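Long-range contacts in Dot/Icm T4SS effector (Legionella pneumophila, PDB 6VVE), which is a kinase that Legionella probably delivers into host cells through its Dot/Icm type IV secretion system and that is activated by host inositol hexakisphosphate: residues Y18-I28 and E106-F117; P146-N154 and I195-I204. All blocks are in the same frame, centred on the assembly; numbering follows the deposited sequence.

Contact 1 (Y18-I28 and E106-F117). With IHP (inositol hexakisphosphate), chain B.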
loop_
_atom_site.group_PDB
_atom_site.type_symbol
_atom_site.label_atom_id
_atom_site.label_comp_id
_atom_site.label_asym_id
_atom_site.label_seq_id
_atom_site.Cartn_x
_atom_site.Cartn_y
_atom_site.Cartn_z
ATOM N N TYR A 18 18.400 -11.039 3.693
ATOM C CA TYR A 18 17.083 -10.670 3.186
ATOM C C TYR A 18 16.726 -11.373 1.880
ATOM O O TYR A 18 15.561 -11.726 1.657
ATOM C CB TYR A 18 17.009 -9.144 2.999
ATOM C CG TYR A 18 17.043 -8.371 4.297
ATOM C CD1 TYR A 18 15.940 -8.356 5.142
ATOM C CD2 TYR A 18 18.177 -7.671 4.686
ATOM C CE1 TYR A 18 15.965 -7.654 6.345
ATOM C CE2 TYR A 18 18.215 -6.967 5.876
ATOM C CZ TYR A 18 17.100 -6.959 6.701
ATOM O OH TYR A 18 17.136 -6.273 7.898
ATOM N N LEU A 19 17.712 -11.592 1.015
ATOM C CA LEU A 19 17.456 -12.122 -0.311
ATOM C C LEU A 19 18.357 -13.318 -0.574
ATOM O O LEU A 19 19.357 -13.533 0.112
ATOM C CB LEU A 19 17.680 -11.056 -1.395
ATOM C CG LEU A 19 16.786 -9.820 -1.327
ATOM C CD1 LEU A 19 17.292 -8.734 -2.272
ATOM C CD2 LEU A 19 15.353 -10.180 -1.656
ATOM N N SER A 20 17.989 -14.091 -1.593
ATOM C CA SER A 20 18.806 -15.223 -2.009
ATOM C C SER A 20 20.173 -14.745 -2.484
ATOM O O SER A 20 20.315 -13.659 -3.058
ATOM C CB SER A 20 18.108 -16.000 -3.124
ATOM O OG SER A 20 17.709 -15.125 -4.165
ATOM N N GLU A 21 21.186 -15.568 -2.237
ATOM C CA GLU A 21 22.560 -15.243 -2.572
ATOM C C GLU A 21 23.148 -16.319 -3.475
ATOM O O GLU A 21 22.936 -17.512 -3.232
ATOM C CB GLU A 21 23.415 -15.124 -1.298
ATOM C CG GLU A 21 24.436 -13.997 -1.329
ATOM C CD GLU A 21 23.782 -12.632 -1.418
ATOM O OE1 GLU A 21 24.477 -11.654 -1.768
ATOM O OE2 GLU A 21 22.566 -12.542 -1.140
ATOM N N PRO A 22 23.885 -15.940 -4.532
ATOM C CA PRO A 22 24.113 -14.569 -5.015
ATOM C C PRO A 22 22.895 -14.010 -5.739
ATOM O O PRO A 22 21.989 -14.768 -6.088
ATOM C CB PRO A 22 25.302 -14.720 -5.972
ATOM C CG PRO A 22 25.918 -16.051 -5.636
ATOM C CD PRO A 22 24.757 -16.907 -5.221
ATOM N N ASN A 23 22.878 -12.700 -5.966
ATOM C CA ASN A 23 21.737 -12.015 -6.565
ATOM C C ASN A 23 22.225 -11.120 -7.693
ATOM O O ASN A 23 23.130 -10.303 -7.493
ATOM C CB ASN A 23 20.989 -11.184 -5.515
ATOM C CG ASN A 23 19.519 -11.037 -5.831
ATOM O OD1 ASN A 23 19.143 -10.378 -6.803
ATOM N ND2 ASN A 23 18.674 -11.646 -4.999
ATOM N N LYS A 24 21.628 -11.274 -8.873
ATOM C CA LYS A 24 21.994 -10.439 -10.006
ATOM C C LYS A 24 21.152 -9.173 -10.107
ATOM O O LYS A 24 21.579 -8.214 -10.759
ATOM C CB LYS A 24 21.853 -11.219 -11.317
ATOM C CG LYS A 24 22.254 -12.679 -11.237
ATOM C CD LYS A 24 22.550 -13.237 -12.622
ATOM C CE LYS A 24 23.960 -12.882 -13.074
ATOM N NZ LYS A 24 24.927 -13.968 -12.746
ATOM N N GLU A 25 19.979 -9.139 -9.470
ATOM C CA GLU A 25 19.003 -8.081 -9.697
ATOM C C GLU A 25 18.905 -7.081 -8.561
ATOM O O GLU A 25 18.722 -5.892 -8.817
ATOM C CB GLU A 25 17.614 -8.689 -9.939
ATOM C CG GLU A 25 17.580 -9.798 -10.980
ATOM C CD GLU A 25 16.175 -10.321 -11.235
ATOM O OE1 GLU A 25 15.207 -9.702 -10.740
ATOM O OE2 GLU A 25 16.040 -11.352 -11.933
ATOM N N PHE A 26 19.017 -7.519 -7.312
ATOM C CA PHE A 26 18.786 -6.645 -6.173
ATOM C C PHE A 26 19.813 -6.903 -5.079
ATOM O O PHE A 26 20.226 -8.046 -4.854
ATOM C CB PHE A 26 17.374 -6.839 -5.591
ATOM C CG PHE A 26 16.269 -6.553 -6.563
ATOM C CD1 PHE A 26 15.828 -5.253 -6.765
ATOM C CD2 PHE A 26 15.661 -7.577 -7.268
ATOM C CE1 PHE A 26 14.808 -4.981 -7.650
ATOM C CE2 PHE A 26 14.637 -7.309 -8.162
ATOM C CZ PHE A 26 14.208 -6.011 -8.350
ATOM N N LYS A 27 20.207 -5.825 -4.393
ATOM C CA LYS A 27 21.121 -5.891 -3.262
ATOM C C LYS A 27 20.610 -4.959 -2.174
ATOM O O LYS A 27 19.966 -3.944 -2.465
ATOM C CB LYS A 27 22.549 -5.494 -3.649
ATOM C CG LYS A 27 23.219 -6.421 -4.652
ATOM C CD LYS A 27 23.629 -7.743 -4.012
ATOM C CE LYS A 27 24.303 -8.656 -5.032
ATOM N NZ LYS A 27 24.684 -9.975 -4.454
ATOM N N ILE A 28 20.927 -5.294 -0.924
ATOM C CA ILE A 28 20.563 -4.485 0.233
ATOM C C ILE A 28 21.841 -3.934 0.849
ATOM O O ILE A 28 22.776 -4.697 1.144
ATOM C CB ILE A 28 19.773 -5.298 1.274
ATOM C CG1 ILE A 28 18.552 -5.956 0.634
ATOM C CG2 ILE A 28 19.364 -4.403 2.434
ATOM C CD1 ILE A 28 17.548 -4.985 0.064
ATOM N N GLU A 106 11.895 -14.712 1.135
ATOM C CA GLU A 106 12.742 -14.127 0.100
ATOM C C GLU A 106 11.913 -13.682 -1.101
ATOM O O GLU A 106 12.165 -12.615 -1.678
ATOM C CB GLU A 106 13.810 -15.128 -0.338
ATOM C CG GLU A 106 14.845 -15.422 0.734
ATOM C CD GLU A 106 15.868 -16.449 0.294
ATOM O OE1 GLU A 106 15.606 -17.180 -0.687
ATOM O OE2 GLU A 106 16.938 -16.521 0.931
ATOM N N GLU A 107 10.920 -14.488 -1.493
ATOM C CA GLU A 107 10.082 -14.130 -2.632
ATOM C C GLU A 107 9.233 -12.903 -2.323
ATOM O O GLU A 107 9.099 -12.002 -3.162
ATOM C CB GLU A 107 9.199 -15.313 -3.026
ATOM C CG GLU A 107 8.446 -15.127 -4.330
ATOM C CD GLU A 107 9.375 -15.044 -5.533
ATOM O OE1 GLU A 107 10.546 -15.452 -5.408
ATOM O OE2 GLU A 107 8.929 -14.564 -6.599
ATOM N N ILE A 108 8.641 -12.854 -1.128
ATOM C CA ILE A 108 7.894 -11.668 -0.728
ATOM C C ILE A 108 8.795 -10.442 -0.758
ATOM O O ILE A 108 8.403 -9.383 -1.257
ATOM C CB ILE A 108 7.266 -11.875 0.666
ATOM C CG1 ILE A 108 6.122 -12.886 0.582
ATOM C CG2 ILE A 108 6.774 -10.550 1.228
ATOM C CD1 ILE A 108 5.639 -13.372 1.924
ATOM N N ASN A 109 10.009 -10.564 -0.212
ATOM C CA ASN A 109 10.933 -9.434 -0.187
ATOM C C ASN A 109 11.219 -8.921 -1.589
ATOM O O ASN A 109 11.232 -7.707 -1.823
ATOM C CB ASN A 109 12.240 -9.831 0.504
ATOM C CG ASN A 109 12.115 -9.869 2.027
ATOM O OD1 ASN A 109 11.118 -9.434 2.598
ATOM N ND2 ASN A 109 13.138 -10.390 2.680
ATOM N N LEU A 110 11.452 -9.828 -2.536
ATOM C CA LEU A 110 11.706 -9.406 -3.908
ATOM C C LEU A 110 10.526 -8.619 -4.471
ATOM O O LEU A 110 10.710 -7.598 -5.144
ATOM C CB LEU A 110 12.007 -10.627 -4.781
ATOM C CG LEU A 110 12.651 -10.349 -6.140
ATOM C CD1 LEU A 110 13.507 -11.539 -6.576
ATOM C CD2 LEU A 110 11.610 -10.041 -7.188
ATOM N N HIS A 111 9.304 -9.077 -4.210
ATOM C CA HIS A 111 8.136 -8.366 -4.715
ATOM C C HIS A 111 7.946 -7.038 -4.002
ATOM O O HIS A 111 7.552 -6.046 -4.630
ATOM C CB HIS A 111 6.888 -9.241 -4.579
ATOM C CG HIS A 111 6.775 -10.292 -5.638
ATOM N ND1 HIS A 111 6.115 -10.080 -6.830
ATOM C CD2 HIS A 111 7.256 -11.554 -5.691
ATOM C CE1 HIS A 111 6.188 -11.173 -7.568
ATOM N NE2 HIS A 111 6.875 -12.082 -6.900
ATOM N N ILE A 112 8.239 -6.993 -2.695
ATOM C CA ILE A 112 8.128 -5.737 -1.960
ATOM C C ILE A 112 9.116 -4.710 -2.506
ATOM O O ILE A 112 8.784 -3.529 -2.660
ATOM C CB ILE A 112 8.336 -5.969 -0.452
ATOM C CG1 ILE A 112 7.125 -6.709 0.128
ATOM C CG2 ILE A 112 8.570 -4.647 0.252
ATOM C CD1 ILE A 112 7.218 -6.973 1.631
ATOM N N ILE A 113 10.345 -5.142 -2.803
ATOM C CA ILE A 113 11.338 -4.227 -3.357
ATOM C C ILE A 113 10.846 -3.669 -4.688
ATOM O O ILE A 113 10.888 -2.457 -4.929
ATOM C CB ILE A 113 12.696 -4.934 -3.505
ATOM C CG1 ILE A 113 13.289 -5.265 -2.136
ATOM C CG2 ILE A 113 13.644 -4.071 -4.316
ATOM C CD1 ILE A 113 14.367 -6.314 -2.165
ATOM N N GLU A 114 10.369 -4.548 -5.572
ATOM C CA GLU A 114 9.817 -4.089 -6.844
ATOM C C GLU A 114 8.648 -3.142 -6.615
ATOM O O GLU A 114 8.513 -2.125 -7.304
ATOM C CB GLU A 114 9.383 -5.285 -7.686
ATOM C CG GLU A 114 10.536 -6.199 -8.095
ATOM C CD GLU A 114 10.070 -7.416 -8.859
ATOM O OE1 GLU A 114 9.024 -7.987 -8.497
ATOM O OE2 GLU A 114 10.740 -7.792 -9.848
ATOM N N GLN A 115 7.795 -3.453 -5.637
ATOM C CA GLN A 115 6.652 -2.590 -5.361
ATOM C C GLN A 115 7.107 -1.253 -4.794
ATOM O O GLN A 115 6.524 -0.208 -5.103
ATOM C CB GLN A 115 5.683 -3.301 -4.415
ATOM C CG GLN A 115 4.982 -4.490 -5.086
ATOM C CD GLN A 115 4.307 -5.414 -4.099
ATOM O OE1 GLN A 115 4.132 -5.083 -2.925
ATOM N NE2 GLN A 115 3.917 -6.586 -4.573
ATOM N N GLN A 116 8.152 -1.266 -3.966
ATOM C CA GLN A 116 8.732 -0.013 -3.492
ATOM C C GLN A 116 9.198 0.846 -4.663
ATOM O O GLN A 116 8.983 2.065 -4.676
ATOM C CB GLN A 116 9.894 -0.301 -2.545
ATOM C CG GLN A 116 10.402 0.917 -1.778
ATOM C CD GLN A 116 9.583 1.196 -0.523
ATOM O OE1 GLN A 116 8.378 1.418 -0.589
ATOM N NE2 GLN A 116 10.239 1.164 0.625
ATOM N N PHE A 117 9.836 0.228 -5.662
ATOM C CA PHE A 117 10.273 0.994 -6.827
ATOM C C PHE A 117 9.085 1.560 -7.596
ATOM O O PHE A 117 9.128 2.700 -8.071
ATOM C CB PHE A 117 11.134 0.128 -7.752
ATOM C CG PHE A 117 12.590 0.120 -7.382
ATOM C CD1 PHE A 117 13.419 1.161 -7.777
ATOM C CD2 PHE A 117 13.127 -0.915 -6.637
ATOM C CE1 PHE A 117 14.761 1.166 -7.440
ATOM C CE2 PHE A 117 14.462 -0.912 -6.286
ATOM C CZ PHE A 117 15.283 0.129 -6.686
HETATM C C1 IHP B . 20.540 -3.407 13.758
HETATM C C2 IHP B . 21.645 -3.962 14.674
HETATM C C3 IHP B . 21.883 -5.452 14.422
HETATM C C4 IHP B . 22.221 -5.708 12.948
HETATM C C5 IHP B . 21.051 -5.252 12.055
HETATM C C6 IHP B . 20.710 -3.780 12.279
HETATM O O11 IHP B . 20.553 -1.994 13.837
HETATM P P1 IHP B . 19.338 -1.238 14.625
HETATM O O21 IHP B . 18.877 -0.052 13.815
HETATM O O31 IHP B . 18.194 -2.198 14.851
HETATM O O41 IHP B . 19.851 -0.754 15.980
HETATM O O12 IHP B . 21.231 -3.767 16.005
HETATM P P2 IHP B . 22.263 -3.018 17.055
HETATM O O22 IHP B . 23.449 -2.473 16.304
HETATM O O32 IHP B . 21.535 -1.890 17.729
HETATM O O42 IHP B . 22.728 -4.021 18.078
HETATM O O13 IHP B . 20.702 -6.137 14.728
HETATM P P3 IHP B . 20.749 -7.525 15.602
HETATM O O23 IHP B . 22.127 -7.701 16.219
HETATM O O33 IHP B . 19.698 -7.438 16.702
HETATM O O43 IHP B . 20.435 -8.710 14.715
HETATM O O14 IHP B . 22.456 -7.067 12.747
HETATM P P4 IHP B . 23.828 -7.484 11.933
HETATM O O24 IHP B . 25.042 -7.016 12.692
HETATM O O34 IHP B . 23.818 -6.802 10.575
HETATM O O44 IHP B . 23.884 -8.982 11.762
HETATM O O15 IHP B . 21.400 -5.428 10.716
HETATM P P5 IHP B . 20.624 -6.572 9.837
HETATM O O25 IHP B . 21.582 -7.156 8.819
HETATM O O35 IHP B . 20.124 -7.674 10.734
HETATM O O45 IHP B . 19.450 -5.929 9.132
HETATM O O16 IHP B . 19.491 -3.493 11.624
HETATM P P6 IHP B . 19.498 -2.517 10.297
HETATM O O26 IHP B . 18.451 -1.435 10.453
HETATM O O36 IHP B . 20.858 -1.883 10.132
HETATM O O46 IHP B . 19.188 -3.366 9.081
#
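Tyr18 hands its backbone oxygen to Asn109 of the helix: ND2 donates to O at 2.9 Å, N-H...O angle 163°, with the acceptor almost in the amide plane. The other end of this amide, Asn109 OD1, takes the backbone N-H of Trp133, so both ends of the buried group are held. The phenol of Tyr18 runs the other way, and its OH donates to phosphate oxygen O45 of inositol hexakisphosphate at 2.6 Å. Leu19 meets Ile113 tip to tip, CD1 to CD1 at 3.8 Å, while its CD2 lies against Asn109 CB. Asn23 OD1 accepts from Glu25 N, an Asx turn, and also from Phe26 N, an Asx motif, which fixes the backbone leading into strand 26-30. Phe26, its CG anti to the carbonyl carbon (chi1 -60°), sends its ring to the helix; CD1 lies 3.5 Å from Ile113 CG2, CZ touches Glu114 CG at 3.7 Å, and CE2 meets Leu110 CG, those two side chains at about a right angle. The strand and helix segments run at 95°, their axes 10.5 Å apart. Helix 102-121, between strands 91-96 and 132-134, is placed like helix C of protein kinases, so the contact probably sets the N-terminal sheet and activator pocket against it. Strand 26-30 pairs with strand 34-41, and Leu132 of strand 132-134 touches Tyr18, Ile28 and Ile113.

Contact 2 (P146-N154 and I195-I204). With ADP (adenosine-5'-diphosphate), chain C.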
loop_
_atom_site.group_PDB
_atom_site.type_symbol
_atom_site.label_atom_id
_atom_site.label_comp_id
_atom_site.label_asym_id
_atom_site.label_seq_id
_atom_site.Cartn_x
_atom_site.Cartn_y
_atom_site.Cartn_z
ATOM N N PRO A 146 9.854 1.098 8.690
ATOM C CA PRO A 146 9.869 2.404 9.363
ATOM C C PRO A 146 8.776 2.479 10.417
ATOM O O PRO A 146 7.626 2.087 10.178
ATOM C CB PRO A 146 9.624 3.406 8.227
ATOM C CG PRO A 146 10.049 2.673 6.964
ATOM C CD PRO A 146 9.733 1.216 7.220
ATOM N N LYS A 147 9.144 2.976 11.595
ATOM C CA LYS A 147 8.167 3.219 12.648
ATOM C C LYS A 147 7.507 4.574 12.418
ATOM O O LYS A 147 8.195 5.596 12.291
ATOM C CB LYS A 147 8.825 3.179 14.026
ATOM C CG LYS A 147 7.984 3.825 15.119
ATOM C CD LYS A 147 8.508 3.504 16.508
ATOM C CE LYS A 147 7.648 4.162 17.592
ATOM N NZ LYS A 147 7.754 5.653 17.582
ATOM N N ILE A 148 6.177 4.580 12.377
ATOM C CA ILE A 148 5.410 5.808 12.214
ATOM C C ILE A 148 4.716 6.132 13.531
ATOM O O ILE A 148 4.582 5.284 14.420
ATOM C CB ILE A 148 4.390 5.701 11.064
ATOM C CG1 ILE A 148 3.393 4.573 11.334
ATOM C CG2 ILE A 148 5.119 5.464 9.743
ATOM C CD1 ILE A 148 2.408 4.344 10.203
ATOM N N ASN A 149 4.279 7.387 13.656
ATOM C CA ASN A 149 3.698 7.912 14.890
ATOM C C ASN A 149 2.298 8.433 14.595
ATOM O O ASN A 149 2.139 9.440 13.893
ATOM C CB ASN A 149 4.577 9.016 15.472
ATOM C CG ASN A 149 5.953 8.514 15.871
ATOM O OD1 ASN A 149 6.108 7.837 16.891
ATOM N ND2 ASN A 149 6.963 8.852 15.075
ATOM N N ALA A 150 1.289 7.758 15.140
ATOM C CA ALA A 150 -0.093 8.133 14.884
ATOM C C ALA A 150 -0.475 9.381 15.669
ATOM O O ALA A 150 0.004 9.614 16.780
ATOM C CB ALA A 150 -1.037 6.986 15.252
ATOM N N ILE A 151 -1.348 10.188 15.075
ATOM C CA ILE A 151 -1.875 11.376 15.739
ATOM C C ILE A 151 -3.383 11.410 15.527
ATOM O O ILE A 151 -3.908 10.631 14.719
ATOM C CB ILE A 151 -1.204 12.657 15.224
ATOM C CG1 ILE A 151 -1.396 12.803 13.718
ATOM C CG2 ILE A 151 0.284 12.649 15.575
ATOM C CD1 ILE A 151 -1.639 14.233 13.283
ATOM N N PRO A 152 -4.116 12.282 16.222
ATOM C CA PRO A 152 -5.575 12.287 16.081
ATOM C C PRO A 152 -6.012 12.539 14.648
ATOM O O PRO A 152 -5.291 13.116 13.832
ATOM C CB PRO A 152 -6.028 13.430 17.002
ATOM C CG PRO A 152 -4.935 13.557 18.005
ATOM C CD PRO A 152 -3.658 13.220 17.266
ATOM N N ILE A 153 -7.229 12.094 14.354
ATOM C CA ILE A 153 -7.856 12.276 13.055
ATOM C C ILE A 153 -9.040 13.213 13.208
ATOM O O ILE A 153 -9.871 13.033 14.103
ATOM C CB ILE A 153 -8.301 10.929 12.456
ATOM C CG1 ILE A 153 -9.281 10.212 13.386
ATOM C CG2 ILE A 153 -7.088 10.040 12.202
ATOM C CD1 ILE A 153 -10.513 9.671 12.678
ATOM N N ASN A 154 -9.092 14.233 12.364
ATOM C CA ASN A 154 -10.276 15.065 12.196
ATOM C C ASN A 154 -10.688 14.958 10.734
ATOM O O ASN A 154 -9.895 15.262 9.840
ATOM C CB ASN A 154 -10.011 16.511 12.601
ATOM C CG ASN A 154 -11.295 17.286 12.831
ATOM O OD1 ASN A 154 -11.692 18.105 12.003
ATOM N ND2 ASN A 154 -11.954 17.031 13.957
ATOM N N ILE A 195 -3.182 5.110 9.208
ATOM C CA ILE A 195 -2.529 5.855 10.278
ATOM C C ILE A 195 -2.302 7.282 9.794
ATOM O O ILE A 195 -1.739 7.496 8.712
ATOM C CB ILE A 195 -1.197 5.210 10.696
ATOM C CG1 ILE A 195 -1.362 3.709 10.921
ATOM C CG2 ILE A 195 -0.664 5.881 11.957
ATOM C CD1 ILE A 195 -2.318 3.347 12.036
ATOM N N ALA A 196 -2.727 8.252 10.597
ATOM C CA ALA A 196 -2.528 9.662 10.296
ATOM C C ALA A 196 -1.291 10.166 11.027
ATOM O O ALA A 196 -1.173 9.997 12.246
ATOM C CB ALA A 196 -3.749 10.488 10.699
ATOM N N THR A 197 -0.367 10.771 10.279
ATOM C CA THR A 197 0.801 11.428 10.838
ATOM C C THR A 197 0.640 12.937 10.681
ATOM O O THR A 197 -0.428 13.432 10.309
ATOM C CB THR A 197 2.071 10.922 10.162
ATOM O OG1 THR A 197 2.064 11.295 8.779
ATOM C CG2 THR A 197 2.166 9.402 10.278
ATOM N N GLU A 198 1.712 13.676 10.967
ATOM C CA GLU A 198 1.644 15.133 10.893
ATOM C C GLU A 198 1.253 15.596 9.492
ATOM O O GLU A 198 0.336 16.409 9.324
ATOM C CB GLU A 198 2.990 15.737 11.298
ATOM C CG GLU A 198 3.419 15.411 12.717
ATOM C CD GLU A 198 2.541 16.078 13.763
ATOM O OE1 GLU A 198 1.677 16.905 13.395
ATOM O OE2 GLU A 198 2.722 15.778 14.960
ATOM N N GLU A 199 1.935 15.076 8.469
ATOM C CA GLU A 199 1.797 15.587 7.117
ATOM C C GLU A 199 0.749 14.851 6.293
ATOM O O GLU A 199 0.216 15.426 5.335
ATOM C CB GLU A 199 3.141 15.500 6.387
ATOM C CG GLU A 199 4.288 16.200 7.089
ATOM C CD GLU A 199 4.276 17.696 6.864
ATOM O OE1 GLU A 199 5.352 18.264 6.590
ATOM O OE2 GLU A 199 3.186 18.302 6.955
HETATM N N MSE A 200 0.429 13.608 6.638
HETATM C CA MSE A 200 -0.346 12.768 5.754
HETATM C C MSE A 200 -0.999 11.586 6.451
HETATM O O MSE A 200 -0.902 11.429 7.669
HETATM C CB MSE A 200 0.569 12.243 4.640
HETATM C CG MSE A 200 1.652 11.299 5.162
HETATM SE SE MSE A 200 2.990 10.817 3.816
HETATM C CE MSE A 200 3.849 12.545 3.608
ATOM N N VAL A 201 -1.671 10.753 5.662
ATOM C CA VAL A 201 -2.184 9.465 6.107
ATOM C C VAL A 201 -1.387 8.377 5.399
ATOM O O VAL A 201 -1.197 8.442 4.178
ATOM C CB VAL A 201 -3.689 9.334 5.821
ATOM C CG1 VAL A 201 -4.114 7.874 5.874
ATOM C CG2 VAL A 201 -4.480 10.157 6.808
ATOM N N LYS A 202 -0.913 7.397 6.164
ATOM C CA LYS A 202 -0.210 6.239 5.648
ATOM C C LYS A 202 -1.023 4.981 5.941
ATOM O O LYS A 202 -1.971 4.987 6.737
ATOM C CB LYS A 202 1.184 6.121 6.274
ATOM C CG LYS A 202 2.032 7.383 6.183
ATOM C CD LYS A 202 3.328 7.220 6.977
ATOM C CE LYS A 202 4.188 8.473 6.916
ATOM N NZ LYS A 202 4.803 8.667 5.578
ATOM N N THR A 203 -0.647 3.888 5.291
ATOM C CA THR A 203 -1.295 2.604 5.509
ATOM C C THR A 203 -0.240 1.557 5.851
ATOM O O THR A 203 0.849 1.534 5.262
ATOM C CB THR A 203 -2.104 2.152 4.289
ATOM O OG1 THR A 203 -2.842 0.960 4.630
ATOM C CG2 THR A 203 -1.204 1.857 3.095
ATOM N N ILE A 204 -0.583 0.672 6.789
ATOM C CA ILE A 204 0.335 -0.342 7.290
ATOM C C ILE A 204 -0.241 -1.725 7.018
ATOM O O ILE A 204 -1.203 -1.873 6.256
ATOM C CB ILE A 204 0.598 -0.136 8.792
ATOM C CG1 ILE A 204 -0.720 -0.129 9.571
ATOM C CG2 ILE A 204 1.353 1.163 9.016
ATOM C CD1 ILE A 204 -0.551 -0.112 11.090
HETATM P PB ADP C . -3.247 -5.847 11.821
HETATM O O1B ADP C . -4.332 -5.130 11.042
HETATM O O2B ADP C . -3.385 -5.703 13.315
HETATM O O3B ADP C . -2.960 -7.262 11.350
HETATM P PA ADP C . -0.503 -5.218 12.211
HETATM O O1A ADP C . 0.565 -4.967 11.179
HETATM O O2A ADP C . -0.525 -6.525 12.956
HETATM O O3A ADP C . -1.907 -5.023 11.447
HETATM O "O5'" ADP C . -0.407 -4.023 13.272
HETATM C "C5'" ADP C . -1.003 -4.109 14.556
HETATM C "C4'" ADP C . -0.764 -2.825 15.306
HETATM O "O4'" ADP C . 0.643 -2.568 15.491
HETATM C "C3'" ADP C . -1.347 -1.581 14.593
HETATM O "O3'" ADP C . -2.679 -1.311 14.936
HETATM C "C2'" ADP C . -0.388 -0.458 15.042
HETATM O "O2'" ADP C . -0.889 0.176 16.204
HETATM C "C1'" ADP C . 0.940 -1.173 15.346
HETATM N N9 ADP C . 1.848 -0.937 14.205
HETATM C C8 ADP C . 1.946 -1.727 13.114
HETATM N N7 ADP C . 2.860 -1.227 12.242
HETATM C C5 ADP C . 3.354 -0.102 12.785
HETATM C C6 ADP C . 4.352 0.911 12.392
HETATM N N6 ADP C . 5.009 0.791 11.223
HETATM N N1 ADP C . 4.586 1.944 13.240
HETATM C C2 ADP C . 3.928 2.063 14.417
HETATM N N3 ADP C . 3.009 1.171 14.829
HETATM C C4 ADP C . 2.687 0.089 14.077
HETATM O O HOH W 1 3.438 11.876 13.298
HETATM O O HOH W 2 -4.341 7.945 13.190
#
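Ile151 N donates to Ala196 O across the contact at 2.8 Å, nearly along the C=O axis, and the CA of Ala150 approaches the same oxygen at 3.4 Å in a CH...O contact. The arrangement is consistent with the hinge of a protein kinase: residues 146-154 leave strand 142-146, pass the adenine and run along the hairpin of strands 194-196 and 201-203, which probably corresponds to the hairpin after the catalytic loop. As in a kinase hinge, the backbone reads the base twice, Pro146 O accepting from ADP N6 and Ile148 N donating to ADP N1 at 3.2 Å. Ile148 spans base and hairpin. Its CG1 sits between the backbone N and the carbonyl carbon (chi1 60°), 3.5 Å from ADP N1, and carries CD1 on to Ile204 CG2 at 3.6 Å and Ile195 CB. Its CG2 branch lies alongside the aliphatic part of Lys202, whose NZ is hydrogen-bonded to Glu126 O. Ile204 in turn places CD1 against C8 of the base, so these two isoleucines link purine and hairpin. Farther along, Ala150 CB presses tightly on Ile195 CG2. Ile151 CG1 and CD1 lie against the carbonyl oxygens of Ala196 and Thr197, and Lys161 of helix 159-174 is hydrogen-bonded to Thr197 O. A water joins the two backbones, donating to Ile151 O and accepting from Ala196 N, each at 3.1 Å.

Overall arrangement
From the N terminus the chain first makes segment 18-28, then the remaining strands of its antiparallel sheet and the first three of the five-stranded sheet, before helix 102-121 comes back to close contact 1. Contact 2 opens only afterwards, at the end of strand 142-146, and closes past helix 159-174 on the hairpin 194-203. The two loops are therefore in series, neither nested nor crossed. Their centres lie 27 Å apart and their nearest atoms about 7 Å, without touching. Contact 1 ties the N-terminal sheet to helix 102-121 beside the inositol hexakisphosphate pocket; contact 2 joins the hinge to the hairpin beside the nucleotide.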